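Local structure of uncharacterized protein (Burkholderia pseudomallei K96243, 4RHO) at residues A[193-205]-A[239-252]. The protein is of unknown function but probably acts as an immunity protein that neutralises a bacterial toxin. Numbering follows the deposited sequence.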
ATOM      1  N   PRO A 193       8.773 -10.671  -5.540  1.00 27.62           N
ATOM      2  CA  PRO A 193      10.199 -10.420  -5.849  1.00 27.70           C
ATOM      3  C   PRO A 193      10.836 -11.586  -6.623  1.00 31.61           C
ATOM      4  O   PRO A 193      11.909 -12.066  -6.262  1.00 31.47           O
ATOM      5  CB  PRO A 193      10.832 -10.237  -4.468  1.00 29.67           C
ATOM      6  CG  PRO A 193       9.976 -11.029  -3.554  1.00 33.86           C
ATOM      7  CD  PRO A 193       8.570 -11.003  -4.116  1.00 29.00           C
ATOM      8  N   LYS A 194      10.180 -12.016  -7.704  1.00 29.40           N
ATOM      9  CA  LYS A 194      10.673 -13.082  -8.569  1.00 30.50           C
ATOM     10  C   LYS A 194      10.460 -12.713 -10.018  1.00 35.13           C
ATOM     11  O   LYS A 194       9.573 -11.905 -10.326  1.00 34.45           O
ATOM     12  CB  LYS A 194       9.965 -14.424  -8.243  1.00 33.95           C
ATOM     13  CG  LYS A 194      10.476 -15.090  -6.961  1.00 54.45           C
ATOM     14  CD  LYS A 194       9.688 -16.363  -6.601  1.00 65.32           C
ATOM     15  CE  LYS A 194       8.322 -16.053  -6.021  1.00 77.12           C
ATOM     16  NZ  LYS A 194       7.679 -17.256  -5.446  1.00 84.62           N
ATOM     17  N   VAL A 195      11.277 -13.269 -10.920  1.00 32.31           N
ATOM     18  CA  VAL A 195      11.096 -13.047 -12.348  1.00 31.43           C
ATOM     19  C   VAL A 195      10.016 -13.992 -12.858  1.00 33.86           C
ATOM     20  O   VAL A 195      10.220 -15.209 -12.878  1.00 33.91           O
ATOM     21  CB  VAL A 195      12.429 -13.208 -13.138  1.00 36.33           C
ATOM     22  CG1 VAL A 195      12.202 -13.017 -14.646  1.00 36.19           C
ATOM     23  CG2 VAL A 195      13.493 -12.233 -12.620  1.00 36.57           C
ATOM     24  N   ILE A 196       8.821 -13.452 -13.132  1.00 29.13           N
ATOM     25  CA  ILE A 196       7.687 -14.251 -13.580  1.00 28.13           C
ATOM     26  C   ILE A 196       7.437 -13.998 -15.071  1.00 32.78           C
ATOM     27  O   ILE A 196       7.360 -12.841 -15.496  1.00 32.62           O
ATOM     28  CB  ILE A 196       6.433 -13.949 -12.715  1.00 30.24           C
ATOM     29  CG1 ILE A 196       6.680 -14.362 -11.238  1.00 30.39           C
ATOM     30  CG2 ILE A 196       5.184 -14.642 -13.289  1.00 30.64           C
ATOM     31  CD1 ILE A 196       5.591 -13.977 -10.289  1.00 40.40           C
ATOM     32  N   THR A 197       7.381 -15.082 -15.879  1.00 29.76           N
ATOM     33  CA  THR A 197       7.327 -14.961 -17.334  1.00 30.13           C
ATOM     34  C   THR A 197       5.927 -15.260 -17.889  1.00 33.66           C
ATOM     35  O   THR A 197       5.059 -15.779 -17.179  1.00 32.72           O
ATOM     36  CB  THR A 197       8.368 -15.898 -17.990  1.00 39.02           C
ATOM     37  OG1 THR A 197       8.040 -17.254 -17.676  1.00 39.37           O
ATOM     38  CG2 THR A 197       9.810 -15.581 -17.548  1.00 34.35           C
ATOM     39  N   GLN A 198       5.731 -14.948 -19.171  1.00 31.13           N
ATOM     40  CA  GLN A 198       4.501 -15.208 -19.909  1.00 30.77           C
ATOM     41  C   GLN A 198       4.228 -16.717 -19.997  1.00 34.03           C
ATOM     42  O   GLN A 198       3.076 -17.140 -19.921  1.00 33.17           O
ATOM     43  CB  GLN A 198       4.621 -14.601 -21.310  1.00 32.97           C
ATOM     44  CG  GLN A 198       3.381 -14.695 -22.148  1.00 42.54           C
ATOM     45  CD  GLN A 198       3.631 -14.096 -23.504  1.00 59.61           C
ATOM     46  OE1 GLN A 198       3.512 -12.880 -23.704  1.00 54.07           O
ATOM     47  NE2 GLN A 198       4.121 -14.915 -24.435  1.00 50.60           N
ATOM     48  N   GLN A 199       5.301 -17.530 -20.121  1.00 31.53           N
ATOM     49  CA  GLN A 199       5.188 -18.991 -20.176  1.00 32.09           C
ATOM     50  C   GLN A 199       4.637 -19.549 -18.846  1.00 35.52           C
ATOM     51  O   GLN A 199       3.882 -20.520 -18.851  1.00 34.72           O
ATOM     52  CB  GLN A 199       6.560 -19.621 -20.497  1.00 34.80           C
ATOM     53  CG  GLN A 199       6.507 -21.134 -20.747  1.00 59.94           C
ATOM     54  CD  GLN A 199       7.878 -21.714 -21.044  1.00 85.10           C
ATOM     55  OE1 GLN A 199       8.870 -20.990 -21.205  1.00 81.02           O
ATOM     56  NE2 GLN A 199       7.954 -23.034 -21.143  1.00 80.43           N
ATOM     57  N   GLN A 200       4.986 -18.900 -17.713  1.00 32.13           N
ATOM     58  CA  GLN A 200       4.527 -19.334 -16.398  1.00 30.80           C
ATOM     59  C   GLN A 200       3.075 -18.936 -16.151  1.00 34.57           C
ATOM     60  O   GLN A 200       2.316 -19.726 -15.601  1.00 34.87           O
ATOM     61  CB  GLN A 200       5.417 -18.763 -15.302  1.00 31.42           C
ATOM     62  CG  GLN A 200       6.804 -19.372 -15.271  1.00 37.19           C
ATOM     63  CD  GLN A 200       7.701 -18.634 -14.320  1.00 46.90           C
ATOM     64  OE1 GLN A 200       7.968 -17.443 -14.482  1.00 39.61           O
ATOM     65  NE2 GLN A 200       8.213 -19.332 -13.325  1.00 38.60           N
ATOM     66  N   VAL A 201       2.702 -17.680 -16.489  1.00 30.82           N
ATOM     67  CA  VAL A 201       1.333 -17.186 -16.237  1.00 30.16           C
ATOM     68  C   VAL A 201       0.723 -16.646 -17.546  1.00 33.66           C
ATOM     69  O   VAL A 201       0.746 -15.440 -17.795  1.00 33.09           O
ATOM     70  CB  VAL A 201       1.309 -16.103 -15.106  1.00 33.40           C
ATOM     71  CG1 VAL A 201      -0.128 -15.776 -14.690  1.00 32.93           C
ATOM     72  CG2 VAL A 201       2.124 -16.553 -13.903  1.00 33.14           C
ATOM     73  N   PRO A 202       0.169 -17.536 -18.404  1.00 31.59           N
ATOM     74  CA  PRO A 202      -0.353 -17.065 -19.701  1.00 31.46           C
ATOM     75  C   PRO A 202      -1.694 -16.305 -19.566  1.00 35.08           C
ATOM     76  O   PRO A 202      -2.104 -15.623 -20.512  1.00 35.33           O
ATOM     77  CB  PRO A 202      -0.518 -18.353 -20.505  1.00 33.45           C
ATOM     78  CG  PRO A 202      -0.689 -19.414 -19.492  1.00 37.93           C
ATOM     79  CD  PRO A 202       0.107 -19.010 -18.293  1.00 33.22           C
ATOM     80  N   GLU A 203      -2.349 -16.383 -18.371  1.00 30.27           N
ATOM     81  CA  GLU A 203      -3.632 -15.681 -18.119  1.00 29.98           C
ATOM     82  C   GLU A 203      -3.411 -14.185 -17.829  1.00 32.90           C
ATOM     83  O   GLU A 203      -4.349 -13.390 -17.965  1.00 32.71           O
ATOM     84  CB  GLU A 203      -4.397 -16.327 -16.932  1.00 31.00           C
ATOM     85  CG  GLU A 203      -4.855 -17.751 -17.185  1.00 37.13           C
ATOM     86  CD  GLU A 203      -3.891 -18.823 -16.717  1.00 46.53           C
ATOM     87  OE1 GLU A 203      -2.702 -18.501 -16.491  1.00 33.18           O
ATOM     88  OE2 GLU A 203      -4.329 -19.985 -16.561  1.00 41.79           O
ATOM     89  N   ALA A 204      -2.202 -13.816 -17.338  1.00 28.42           N
ATOM     90  CA  ALA A 204      -1.909 -12.431 -16.943  1.00 27.45           C
ATOM     91  C   ALA A 204      -2.088 -11.464 -18.120  1.00 30.01           C
ATOM     92  O   ALA A 204      -1.628 -11.744 -19.223  1.00 29.51           O
ATOM     93  CB  ALA A 204      -0.494 -12.329 -16.391  1.00 27.76           C
ATOM     94  N   ARG A 205      -2.794 -10.343 -17.888  1.00 26.52           N
ATOM     95  CA  ARG A 205      -3.022  -9.332 -18.922  1.00 26.80           C
ATOM     96  C   ARG A 205      -1.770  -8.480 -19.128  1.00 32.40           C
ATOM     97  O   ARG A 205      -1.558  -7.943 -20.221  1.00 32.59           O
ATOM     98  CB  ARG A 205      -4.228  -8.447 -18.557  1.00 25.05           C
ATOM     99  CG  ARG A 205      -5.560  -8.906 -19.203  1.00 29.71           C
ATOM    100  CD  ARG A 205      -5.827 -10.395 -19.004  1.00 29.45           C
ATOM    101  NE  ARG A 205      -7.131 -10.790 -19.543  1.00 38.37           N
ATOM    102  CZ  ARG A 205      -7.480 -12.049 -19.789  1.00 50.61           C
ATOM    103  NH1 ARG A 205      -6.601 -13.033 -19.627  1.00 36.25           N
ATOM    104  NH2 ARG A 205      -8.688 -12.329 -20.265  1.00 36.19           N
ATOM    105  N   ILE A 239     -10.777 -13.818 -13.639  1.00 33.34           N
ATOM    106  CA  ILE A 239      -9.437 -13.829 -14.238  1.00 32.41           C
ATOM    107  C   ILE A 239      -8.347 -13.685 -13.124  1.00 33.46           C
ATOM    108  O   ILE A 239      -7.328 -14.381 -13.170  1.00 31.86           O
ATOM    109  CB  ILE A 239      -9.280 -12.743 -15.358  1.00 36.42           C
ATOM    110  CG1 ILE A 239      -7.905 -12.871 -16.078  1.00 36.91           C
ATOM    111  CG2 ILE A 239      -9.498 -11.329 -14.812  1.00 38.01           C
ATOM    112  CD1 ILE A 239      -7.668 -14.268 -16.772  1.00 46.92           C
ATOM    113  N   ALA A 240      -8.619 -12.864 -12.088  1.00 28.73           N
ATOM    114  CA  ALA A 240      -7.708 -12.752 -10.948  1.00 26.94           C
ATOM    115  C   ALA A 240      -7.623 -14.084 -10.204  1.00 28.50           C
ATOM    116  O   ALA A 240      -6.532 -14.507  -9.822  1.00 26.75           O
ATOM    117  CB  ALA A 240      -8.172 -11.648 -10.007  1.00 27.73           C
ATOM    118  N   ASN A 241      -8.775 -14.809 -10.105  1.00 24.99           N
ATOM    119  CA  ASN A 241      -8.831 -16.136  -9.486  1.00 25.02           C
ATOM    120  C   ASN A 241      -8.021 -17.169 -10.304  1.00 29.28           C
ATOM    121  O   ASN A 241      -7.256 -17.943  -9.727  1.00 29.10           O
ATOM    122  CB  ASN A 241     -10.289 -16.602  -9.332  1.00 25.91           C
ATOM    123  CG  ASN A 241     -11.033 -15.926  -8.196  1.00 39.20           C
ATOM    124  OD1 ASN A 241     -10.449 -15.234  -7.348  1.00 39.68           O
ATOM    125  ND2 ASN A 241     -12.321 -16.150  -8.129  1.00 31.14           N
ATOM    126  N   ARG A 242      -8.166 -17.146 -11.656  1.00 25.96           N
ATOM    127  CA  ARG A 242      -7.416 -18.045 -12.550  1.00 25.48           C
ATOM    128  C   ARG A 242      -5.902 -17.830 -12.412  1.00 29.66           C
ATOM    129  O   ARG A 242      -5.136 -18.800 -12.427  1.00 30.32           O
ATOM    130  CB  ARG A 242      -7.842 -17.833 -14.007  1.00 24.27           C
ATOM    131  CG  ARG A 242      -9.222 -18.414 -14.337  1.00 27.57           C
ATOM    132  CD  ARG A 242      -9.684 -17.968 -15.706  1.00 30.96           C
ATOM    133  NE  ARG A 242      -8.748 -18.381 -16.754  1.00 43.26           N
ATOM    134  CZ  ARG A 242      -8.730 -17.859 -17.976  1.00 58.43           C
ATOM    135  NH1 ARG A 242      -9.556 -16.869 -18.294  1.00 46.35           N
ATOM    136  NH2 ARG A 242      -7.855 -18.290 -18.874  1.00 47.44           N
ATOM    137  N   ILE A 243      -5.468 -16.557 -12.291  1.00 25.63           N
ATOM    138  CA  ILE A 243      -4.047 -16.227 -12.137  1.00 24.53           C
ATOM    139  C   ILE A 243      -3.521 -16.757 -10.786  1.00 28.54           C
ATOM    140  O   ILE A 243      -2.423 -17.311 -10.734  1.00 28.59           O
ATOM    141  CB  ILE A 243      -3.810 -14.694 -12.285  1.00 26.90           C
ATOM    142  CG1 ILE A 243      -4.174 -14.219 -13.714  1.00 27.02           C
ATOM    143  CG2 ILE A 243      -2.343 -14.322 -11.931  1.00 27.01           C
ATOM    144  CD1 ILE A 243      -4.166 -12.731 -13.894  1.00 33.26           C
ATOM    145  N   GLU A 244      -4.343 -16.645  -9.707  1.00 25.79           N
ATOM    146  CA  GLU A 244      -3.971 -17.163  -8.372  1.00 26.02           C
ATOM    147  C   GLU A 244      -3.741 -18.671  -8.423  1.00 31.12           C
ATOM    148  O   GLU A 244      -2.727 -19.157  -7.914  1.00 31.20           O
ATOM    149  CB  GLU A 244      -5.058 -16.825  -7.337  1.00 27.68           C
ATOM    150  CG  GLU A 244      -5.083 -15.359  -6.956  1.00 34.66           C
ATOM    151  CD  GLU A 244      -6.393 -14.860  -6.374  1.00 47.52           C
ATOM    152  OE1 GLU A 244      -7.348 -15.661  -6.274  1.00 39.28           O
ATOM    153  OE2 GLU A 244      -6.484 -13.645  -6.090  1.00 39.72           O
ATOM    154  N   ILE A 245      -4.656 -19.408  -9.086  1.00 28.02           N
ATOM    155  CA  ILE A 245      -4.551 -20.863  -9.244  1.00 28.64           C
ATOM    156  C   ILE A 245      -3.279 -21.223 -10.055  1.00 31.76           C
ATOM    157  O   ILE A 245      -2.536 -22.123  -9.662  1.00 31.84           O
ATOM    158  CB  ILE A 245      -5.841 -21.428  -9.914  1.00 32.23           C
ATOM    159  CG1 ILE A 245      -7.082 -21.222  -8.989  1.00 33.22           C
ATOM    160  CG2 ILE A 245      -5.665 -22.914 -10.301  1.00 33.10           C
ATOM    161  CD1 ILE A 245      -8.469 -21.533  -9.674  1.00 34.66           C
ATOM    162  N   ARG A 246      -3.005 -20.472 -11.142  1.00 27.13           N
ATOM    163  CA  ARG A 246      -1.811 -20.691 -11.970  1.00 26.61           C
ATOM    164  C   ARG A 246      -0.514 -20.498 -11.141  1.00 31.80           C
ATOM    165  O   ARG A 246       0.396 -21.326 -11.219  1.00 33.10           O
ATOM    166  CB  ARG A 246      -1.815 -19.738 -13.183  1.00 24.37           C
ATOM    167  CG  ARG A 246      -0.595 -19.903 -14.109  1.00 25.42           C
ATOM    168  CD  ARG A 246      -0.635 -21.213 -14.872  1.00 32.01           C
ATOM    169  NE  ARG A 246      -1.774 -21.269 -15.787  1.00 31.12           N
ATOM    170  CZ  ARG A 246      -2.125 -22.355 -16.461  1.00 39.95           C
ATOM    171  NH1 ARG A 246      -1.446 -23.483 -16.312  1.00 25.81           N
ATOM    172  NH2 ARG A 246      -3.176 -22.330 -17.267  1.00 30.50           N
ATOM    173  N   LEU A 247      -0.444 -19.402 -10.353  1.00 27.69           N
ATOM    174  CA  LEU A 247       0.737 -19.083  -9.541  1.00 27.67           C
ATOM    175  C   LEU A 247       1.011 -20.165  -8.488  1.00 33.85           C
ATOM    176  O   LEU A 247       2.173 -20.467  -8.209  1.00 33.98           O
ATOM    177  CB  LEU A 247       0.565 -17.718  -8.854  1.00 26.68           C
ATOM    178  CG  LEU A 247       0.655 -16.505  -9.769  1.00 30.18           C
ATOM    179  CD1 LEU A 247       0.126 -15.272  -9.084  1.00 29.50           C
ATOM    180  CD2 LEU A 247       2.085 -16.281 -10.244  1.00 32.33           C
ATOM    181  N   VAL A 248      -0.051 -20.713  -7.870  1.00 31.52           N
ATOM    182  CA  VAL A 248       0.107 -21.749  -6.844  1.00 32.37           C
ATOM    183  C   VAL A 248       0.538 -23.068  -7.494  1.00 38.03           C
ATOM    184  O   VAL A 248       1.469 -23.704  -7.018  1.00 38.47           O
ATOM    185  CB  VAL A 248      -1.183 -21.926  -6.001  1.00 36.44           C
ATOM    186  CG1 VAL A 248      -1.137 -23.216  -5.183  1.00 37.33           C
ATOM    187  CG2 VAL A 248      -1.402 -20.726  -5.098  1.00 35.58           C
ATOM    188  N   ASP A 249      -0.045 -23.397  -8.653  1.00 35.64           N
ATOM    189  CA  ASP A 249       0.266 -24.635  -9.380  1.00 36.78           C
ATOM    190  C   ASP A 249       1.783 -24.750  -9.707  1.00 39.34           C
ATOM    191  O   ASP A 249       2.302 -25.860  -9.820  1.00 39.74           O
ATOM    192  CB  ASP A 249      -0.549 -24.710 -10.668  1.00 39.35           C
ATOM    193  CG  ASP A 249      -0.814 -26.119 -11.123  1.00 60.56           C
ATOM    194  OD1 ASP A 249      -1.723 -26.752 -10.571  1.00 63.95           O
ATOM    195  OD2 ASP A 249      -0.152 -26.565 -12.088  1.00 70.11           O
ATOM    196  N   GLN A 250       2.482 -23.599  -9.848  1.00 34.54           N
ATOM    197  CA  GLN A 250       3.920 -23.586 -10.155  1.00 34.80           C
ATOM    198  C   GLN A 250       4.763 -23.178  -8.925  1.00 39.45           C
ATOM    199  O   GLN A 250       5.937 -22.820  -9.075  1.00 39.09           O
ATOM    200  CB  GLN A 250       4.208 -22.644 -11.321  1.00 35.63           C
ATOM    201  CG  GLN A 250       3.679 -23.151 -12.654  1.00 46.47           C
ATOM    202  CD  GLN A 250       3.897 -22.150 -13.738  1.00 64.94           C
ATOM    203  OE1 GLN A 250       4.680 -22.365 -14.662  1.00 61.86           O
ATOM    204  NE2 GLN A 250       3.281 -20.991 -13.601  1.00 59.15           N
ATOM    205  N   ASP A 251       4.162 -23.265  -7.701  1.00 36.47           N
ATOM    206  CA  ASP A 251       4.828 -22.909  -6.427  1.00 37.27           C
ATOM    207  C   ASP A 251       5.472 -21.496  -6.512  1.00 38.39           C
ATOM    208  O   ASP A 251       6.635 -21.318  -6.137  1.00 38.39           O
ATOM    209  CB  ASP A 251       5.889 -23.975  -6.036  1.00 41.17           C
ATOM    210  CG  ASP A 251       6.219 -24.009  -4.538  1.00 57.43           C
ATOM    211  OD1 ASP A 251       5.619 -23.205  -3.772  1.00 58.34           O
ATOM    212  OD2 ASP A 251       7.029 -24.869  -4.129  1.00 65.60           O
ATOM    213  N   LEU A 252       4.706 -20.503  -6.998  1.00 32.69           N
ATOM    214  CA  LEU A 252       5.187 -19.118  -7.099  1.00 31.33           C
ATOM    215  C   LEU A 252       4.506 -18.230  -6.062  1.00 34.73           C
ATOM    216  O   LEU A 252       4.950 -17.108  -5.821  1.00 33.76           O
ATOM    217  CB  LEU A 252       4.939 -18.556  -8.523  1.00 30.51           C
ATOM    218  CG  LEU A 252       5.753 -19.204  -9.652  1.00 34.74           C
ATOM    219  CD1 LEU A 252       5.227 -18.781 -11.014  1.00 34.20           C
ATOM    220  CD2 LEU A 252       7.235 -18.864  -9.526  1.00 35.92           C
TER
HETATM  221  O   HOH W   1      -6.918 -20.764 -16.959  1.00 30.71           O
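Glu203 and Arg246 form a side-on salt bridge between the loop 193-205 and helix 234-249. Arg246 NE lies 3.0 Å from both Glu203 OE1 and Glu203 OE2, each receiving it on a syn lone pair, while Arg246 NH2 reaches Glu203 OE2 at 2.7 Å, so that OE2 accepts from both nitrogens; both oxygens stay close to the guanidinium plane. The chain of Glu203 bends at chi2 (93°), which turns the carboxylate to the Arg246 guanidinium while CG lies against Arg242 NH2. A water donates to Glu203 OE2 and accepts from Arg242 NE, linking the second arginine to the same carboxylate, which this pair of positive charges probably keeps ionised. Pro202 CG lies over one face of the Arg246 guanidinium.

Where the helix ends, Gln250 NE2 makes a short but strongly bent, weak bond to Gln200 O (2.6 Å, 126° at the hydrogen). Farther along, Lys194 NZ donates to Leu252 O over 2.8 Å, approaching from above the carbonyl plane. The Gln200 side-chain amide accepts from Thr197 N and Thr197 OG1 at OE1, and Gln200 NE2 rests against Leu252 CD1.

Beneath these polar groups, Val201 spreads its methyls over the helix, CG1 on Ile243 CG2 (3.8 Å) and CG2 on Leu247 CD2 (3.7 Å). Ile196, Ile243 and Leu247 also touch Ile221 of strand 215-222. The loop joining strands 189-192 and 206-212 thus packs along helix 234-249 at the end of the antiparallel sheet, its type I turn from Val201 to Ala204 presenting Glu203 to the helix, which closes in a Schellman motif with Asp251 at C-prime.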